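Polymerase X (Deinococcus radiodurans, PDB 2W9M) probably catalyses template-directed addition of deoxyribonucleotides to DNA during DNA repair, and carries zinc ions in a PHP domain. Local coordinates at residues T194-E199 / P232-C237; L249-H254 / E302-E307. All coordinates share one frame; numbering follows the deposited sequence.

Interaction 1 (T194-E199 / P232-C237)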
loop_
_atom_site.group_PDB
_atom_site.type_symbol
_atom_site.label_atom_id
_atom_site.label_comp_id
_atom_site.label_asym_id
_atom_site.label_seq_id
_atom_site.Cartn_x
_atom_site.Cartn_y
_atom_site.Cartn_z
ATOM N N THR A 194 -5.128 7.545 -5.020
ATOM C CA THR A 194 -4.206 8.301 -5.849
ATOM C C THR A 194 -4.562 9.786 -5.738
ATOM O O THR A 194 -5.727 10.133 -5.547
ATOM C CB THR A 194 -4.261 7.825 -7.304
ATOM O OG1 THR A 194 -3.338 6.743 -7.483
ATOM C CG2 THR A 194 -3.890 8.943 -8.238
ATOM N N VAL A 195 -3.561 10.657 -5.844
ATOM C CA VAL A 195 -3.725 12.063 -5.479
ATOM C C VAL A 195 -3.147 13.041 -6.504
ATOM O O VAL A 195 -2.005 12.891 -6.943
ATOM C CB VAL A 195 -3.082 12.326 -4.108
ATOM C CG1 VAL A 195 -2.474 13.706 -4.058
ATOM C CG2 VAL A 195 -4.101 12.135 -3.002
ATOM N N ARG A 196 -3.931 14.051 -6.874
ATOM C CA ARG A 196 -3.500 15.016 -7.884
ATOM C C ARG A 196 -2.430 15.973 -7.367
ATOM O O ARG A 196 -1.589 16.447 -8.132
ATOM C CB ARG A 196 -4.689 15.812 -8.424
ATOM C CG ARG A 196 -5.501 16.528 -7.356
ATOM C CD ARG A 196 -6.710 17.241 -7.961
ATOM N NE ARG A 196 -6.543 18.691 -8.040
ATOM C CZ ARG A 196 -5.753 19.316 -8.907
ATOM N NH1 ARG A 196 -5.029 18.627 -9.779
ATOM N NH2 ARG A 196 -5.682 20.638 -8.896
ATOM N N ALA A 197 -2.468 16.260 -6.071
ATOM C CA ALA A 197 -1.496 17.163 -5.471
ATOM C C ALA A 197 -1.535 17.122 -3.950
ATOM O O ALA A 197 -2.499 16.645 -3.354
ATOM C CB ALA A 197 -1.733 18.585 -5.958
ATOM N N ALA A 198 -0.474 17.624 -3.324
ATOM C CA ALA A 198 -0.488 17.861 -1.888
ATOM C C ALA A 198 -1.297 19.126 -1.629
ATOM O O ALA A 198 -0.799 20.237 -1.809
ATOM C CB ALA A 198 0.920 18.013 -1.357
ATOM N N GLU A 199 -2.550 18.952 -1.224
ATOM C CA GLU A 199 -3.445 20.078 -0.998
ATOM C C GLU A 199 -3.570 20.414 0.484
ATOM O O GLU A 199 -3.731 19.534 1.330
ATOM C CB GLU A 199 -4.823 19.797 -1.596
ATOM C CG GLU A 199 -4.875 19.886 -3.120
ATOM C CD GLU A 199 -6.110 19.216 -3.709
ATOM O OE1 GLU A 199 -7.026 19.942 -4.158
ATOM O OE2 GLU A 199 -6.168 17.963 -3.716
ATOM N N PRO A 232 3.408 18.045 -6.758
ATOM C CA PRO A 232 2.621 19.268 -6.960
ATOM C C PRO A 232 1.930 19.708 -5.668
ATOM O O PRO A 232 1.423 18.872 -4.914
ATOM C CB PRO A 232 1.577 18.848 -7.999
ATOM C CG PRO A 232 2.185 17.678 -8.699
ATOM C CD PRO A 232 2.986 16.960 -7.660
ATOM N N VAL A 233 1.919 21.013 -5.419
ATOM C CA VAL A 233 1.385 21.552 -4.177
ATOM C C VAL A 233 0.370 22.655 -4.435
ATOM O O VAL A 233 0.570 23.497 -5.304
ATOM C CB VAL A 233 2.508 22.120 -3.293
ATOM C CG1 VAL A 233 1.932 22.984 -2.188
ATOM C CG2 VAL A 233 3.345 20.996 -2.711
ATOM N N GLU A 234 -0.721 22.638 -3.677
ATOM C CA GLU A 234 -1.713 23.705 -3.733
ATOM C C GLU A 234 -2.117 24.123 -2.333
ATOM O O GLU A 234 -2.493 23.290 -1.510
ATOM C CB GLU A 234 -2.951 23.267 -4.512
ATOM C CG GLU A 234 -2.727 23.119 -6.002
ATOM C CD GLU A 234 -3.993 22.740 -6.741
ATOM O OE1 GLU A 234 -5.055 23.336 -6.457
ATOM O OE2 GLU A 234 -3.922 21.846 -7.609
ATOM N N ILE A 235 -2.036 25.419 -2.068
ATOM C CA ILE A 235 -2.415 25.952 -0.774
ATOM C C ILE A 235 -3.456 27.032 -0.993
ATOM O O ILE A 235 -3.222 27.990 -1.725
ATOM C CB ILE A 235 -1.194 26.512 -0.014
ATOM C CG1 ILE A 235 -0.197 25.382 0.272
ATOM C CG2 ILE A 235 -1.625 27.198 1.275
ATOM C CD1 ILE A 235 1.040 25.820 1.020
ATOM N N ALA A 236 -4.623 26.847 -0.391
ATOM C CA ALA A 236 -5.696 27.822 -0.499
ATOM C C ALA A 236 -5.914 28.457 0.861
ATOM O O ALA A 236 -5.972 27.760 1.873
ATOM C CB ALA A 236 -6.973 27.164 -0.994
ATOM N N CYS A 237 -6.029 29.779 0.885
ATOM C CA CYS A 237 -6.214 30.497 2.137
ATOM C C CYS A 237 -7.494 31.332 2.152
ATOM O O CYS A 237 -8.124 31.541 1.116
ATOM C CB CYS A 237 -4.993 31.363 2.443
ATOM S SG CYS A 237 -4.165 32.011 0.973
#

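Interaction 2 (L249-H254 / E302-E307)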
loop_
_atom_site.group_PDB
_atom_site.type_symbol
_atom_site.label_atom_id
_atom_site.label_comp_id
_atom_site.label_asym_id
_atom_site.label_seq_id
_atom_site.Cartn_x
_atom_site.Cartn_y
_atom_site.Cartn_z
ATOM N N LEU A 249 -15.397 23.828 0.065
ATOM C CA LEU A 249 -15.131 23.923 -1.370
ATOM C C LEU A 249 -13.873 23.173 -1.802
ATOM O O LEU A 249 -13.818 22.647 -2.909
ATOM C CB LEU A 249 -15.069 25.387 -1.820
ATOM C CG LEU A 249 -16.420 26.107 -1.840
ATOM C CD1 LEU A 249 -16.229 27.599 -1.926
ATOM C CD2 LEU A 249 -17.286 25.609 -2.990
ATOM N N ARG A 250 -12.874 23.115 -0.927
ATOM C CA ARG A 250 -11.626 22.425 -1.243
ATOM C C ARG A 250 -11.627 20.976 -0.739
ATOM O O ARG A 250 -10.606 20.482 -0.266
ATOM C CB ARG A 250 -10.423 23.172 -0.649
ATOM C CG ARG A 250 -10.354 24.664 -0.958
ATOM C CD ARG A 250 -10.009 24.952 -2.411
ATOM N NE ARG A 250 -8.776 24.291 -2.823
ATOM C CZ ARG A 250 -8.110 24.567 -3.942
ATOM N NH1 ARG A 250 -8.550 25.506 -4.765
ATOM N NH2 ARG A 250 -6.996 23.907 -4.233
ATOM N N SER A 251 -12.767 20.297 -0.849
ATOM C CA SER A 251 -12.900 18.922 -0.359
ATOM C C SER A 251 -12.492 17.796 -1.323
ATOM O O SER A 251 -11.837 16.845 -0.895
ATOM C CB SER A 251 -14.312 18.664 0.172
ATOM O OG SER A 251 -14.427 19.101 1.510
ATOM N N GLY A 252 -12.874 17.871 -2.601
ATOM C CA GLY A 252 -13.637 18.972 -3.151
ATOM C C GLY A 252 -14.440 18.647 -4.401
ATOM O O GLY A 252 -15.589 18.222 -4.304
ATOM N N GLU A 253 -13.825 18.828 -5.570
ATOM C CA GLU A 253 -14.549 18.928 -6.850
ATOM C C GLU A 253 -15.987 18.401 -6.884
ATOM O O GLU A 253 -16.927 19.191 -6.971
ATOM C CB GLU A 253 -13.722 18.383 -8.024
ATOM C CG GLU A 253 -12.779 19.424 -8.628
ATOM C CD GLU A 253 -12.122 18.966 -9.923
ATOM O OE1 GLU A 253 -12.201 17.762 -10.244
ATOM O OE2 GLU A 253 -11.522 19.813 -10.622
ATOM N N HIS A 254 -16.169 17.086 -6.818
ATOM C CA HIS A 254 -17.520 16.537 -6.872
ATOM C C HIS A 254 -18.399 17.079 -5.752
ATOM O O HIS A 254 -19.524 17.520 -5.994
ATOM C CB HIS A 254 -17.525 15.011 -6.825
ATOM C CG HIS A 254 -18.890 14.430 -6.626
ATOM N ND1 HIS A 254 -19.762 14.203 -7.672
ATOM C CD2 HIS A 254 -19.544 14.053 -5.503
ATOM C CE1 HIS A 254 -20.887 13.697 -7.200
ATOM N NE2 HIS A 254 -20.784 13.596 -5.888
ATOM N N GLU A 302 -15.081 11.736 5.118
ATOM C CA GLU A 302 -14.921 10.349 4.694
ATOM C C GLU A 302 -15.984 9.945 3.679
ATOM O O GLU A 302 -15.764 9.039 2.875
ATOM C CB GLU A 302 -14.994 9.394 5.889
ATOM C CG GLU A 302 -13.918 9.590 6.939
ATOM C CD GLU A 302 -14.414 10.360 8.147
ATOM O OE1 GLU A 302 -15.208 11.308 7.969
ATOM O OE2 GLU A 302 -14.006 10.013 9.277
ATOM N N TYR A 303 -17.135 10.616 3.725
ATOM C CA TYR A 303 -18.286 10.232 2.906
ATOM C C TYR A 303 -18.592 11.195 1.759
ATOM O O TYR A 303 -19.722 11.239 1.273
ATOM C CB TYR A 303 -19.534 10.087 3.779
ATOM C CG TYR A 303 -19.413 9.062 4.882
ATOM C CD1 TYR A 303 -20.057 9.246 6.101
ATOM C CD2 TYR A 303 -18.656 7.912 4.709
ATOM C CE1 TYR A 303 -19.953 8.307 7.111
ATOM C CE2 TYR A 303 -18.543 6.967 5.717
ATOM C CZ TYR A 303 -19.191 7.170 6.912
ATOM O OH TYR A 303 -19.075 6.231 7.909
ATOM N N ARG A 304 -17.594 11.954 1.317
ATOM C CA ARG A 304 -17.821 12.973 0.292
ATOM C C ARG A 304 -17.389 12.552 -1.108
ATOM O O ARG A 304 -17.033 13.394 -1.929
ATOM C CB ARG A 304 -17.148 14.289 0.680
ATOM C CG ARG A 304 -17.668 14.869 1.981
ATOM C CD ARG A 304 -16.968 16.166 2.346
ATOM N NE ARG A 304 -17.329 16.594 3.694
ATOM C CZ ARG A 304 -16.849 17.680 4.292
ATOM N NH1 ARG A 304 -15.985 18.465 3.661
ATOM N NH2 ARG A 304 -17.239 17.979 5.526
ATOM N N GLU A 305 -17.429 11.252 -1.379
ATOM C CA GLU A 305 -17.170 10.737 -2.720
ATOM C C GLU A 305 -18.493 10.550 -3.453
ATOM O O GLU A 305 -19.542 10.440 -2.820
ATOM C CB GLU A 305 -16.444 9.391 -2.650
ATOM C CG GLU A 305 -15.246 9.364 -1.728
ATOM C CD GLU A 305 -14.090 10.200 -2.237
ATOM O OE1 GLU A 305 -13.964 10.376 -3.468
ATOM O OE2 GLU A 305 -13.299 10.679 -1.400
ATOM N N PRO A 306 -18.451 10.503 -4.790
ATOM C CA PRO A 306 -19.679 10.261 -5.555
ATOM C C PRO A 306 -20.418 8.997 -5.105
ATOM O O PRO A 306 -21.638 9.021 -4.966
ATOM C CB PRO A 306 -19.169 10.102 -6.990
ATOM C CG PRO A 306 -17.890 10.876 -7.021
ATOM C CD PRO A 306 -17.282 10.725 -5.661
ATOM N N GLU A 307 -19.686 7.911 -4.875
ATOM C CA GLU A 307 -20.292 6.625 -4.524
ATOM C C GLU A 307 -21.090 6.696 -3.223
ATOM O O GLU A 307 -21.856 5.782 -2.904
ATOM C CB GLU A 307 -19.221 5.526 -4.420
ATOM C CG GLU A 307 -18.453 5.243 -5.715
ATOM C CD GLU A 307 -17.451 6.335 -6.066
ATOM O OE1 GLU A 307 -17.040 7.087 -5.155
ATOM O OE2 GLU A 307 -17.072 6.443 -7.254
#

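Interaction 1 (T194-E199 / P232-C237)
R196 and E234 cross at about a right angle, the guanidinium and carboxylate planes 70° apart, and they meet through one pair of atoms, NH2 of R196 and OE2 of E234, in a salt bridge modelled at 2.5 Å. The arginine leaves the backbone with CG between N and the carbonyl carbon (chi1 56°), and its chain then bends at chi3. A long, flexible residue suits this outer position, because it can reach past the small A197, whose CB rests 3.3 Å from O of P232. E199 lies alongside E234 and points the same way, its CG 4.1 Å from CB of E234. Two neighbouring carboxylates would repel, but OE2 of E199 accepts a hydrogen bond from N of D187, and E234 has a second partner in R250. The backbones belong to two neighbouring parallel strands of the mixed sheet, probably the palm of this family X polymerase, with A198 paired to V233 and E199 to E234. N of A198 donates to O of P232 at 2.8 Å, and O of A198 accepts from N of E234 at 3.0 Å in a nearly straight bond (170°). On the sheet face away from the acids, CB of A198 meets CG2 of V233 at 4.1 Å; these two apolar residues suit the place where V169 of helix 163-176 packs on both.

Interaction 2 (L249-H254 / E302-E307)
R304 reaches S251 because its CG stands beside the backbone N, anti to the carbonyl carbon (chi1 -61°), and the chain then runs extended to NE. H254 is brought to P306 by a different torsion, CG anti to the backbone N (chi1 169°), which carries the imidazole from the first turn of helix 253-264 toward the proline. At the arginine end, NH1 donates to OG of S251 at 2.7 Å, with the oxygen almost exactly in the guanidinium plane but the bond bent, 132° at the hydrogen. OG in turn donates to O of D247, so the serine hydroxyl serves as both acceptor and donor. The guanidinium is further fixed by E287, which forms a salt bridge with NH1, and by O of R299, bonded to NE; an arginine suits this buried spot because its several N-H groups can serve several acceptors at once. R250 to G252 make the short turn between helices 243-249 and 253-264, in the part of the chain that matches the thumb of DNA polymerase beta. Beyond that turn, the pyrrolidine of P306 lies over one face of the H254 ring in a CH-pi contact, CG 3.8 Å from the ring centroid and CA 3.5 Å from NE2. Proline, a rigid ring with polarised C-H groups, suits such a face. NE2 also hydrogen-bonds OD2 of D309, which ties the imidazole to the same loop. An alanine in place of H254 would probably leave a gap over P306 and the D309 carboxylate without this partner. At the edge of the imidazole, near its plane, CD2 lies 4.4 Å from O of R304.

In the fold
Interactions 1 and 2 lie in series along the chain, their centres about 15 Å apart, and R250 joins them. This arginine, the first residue to leave helix 243-249, turns back to the sheet: its NH2 forms a salt bridge with OE1 of E234 at 3.0 Å, while its NE packs 3.9 Å from CB of A236. The two oxygens of E234 are thus divided between interaction 1 and the R250 bridge. One residue further on, S251 begins the link to the loop 302-307, so the path runs from the probable palm sheet into the thumb. Both contacts lie away from the zinc sites; a bound mercury ion is about 13 Å from the E234 side chain.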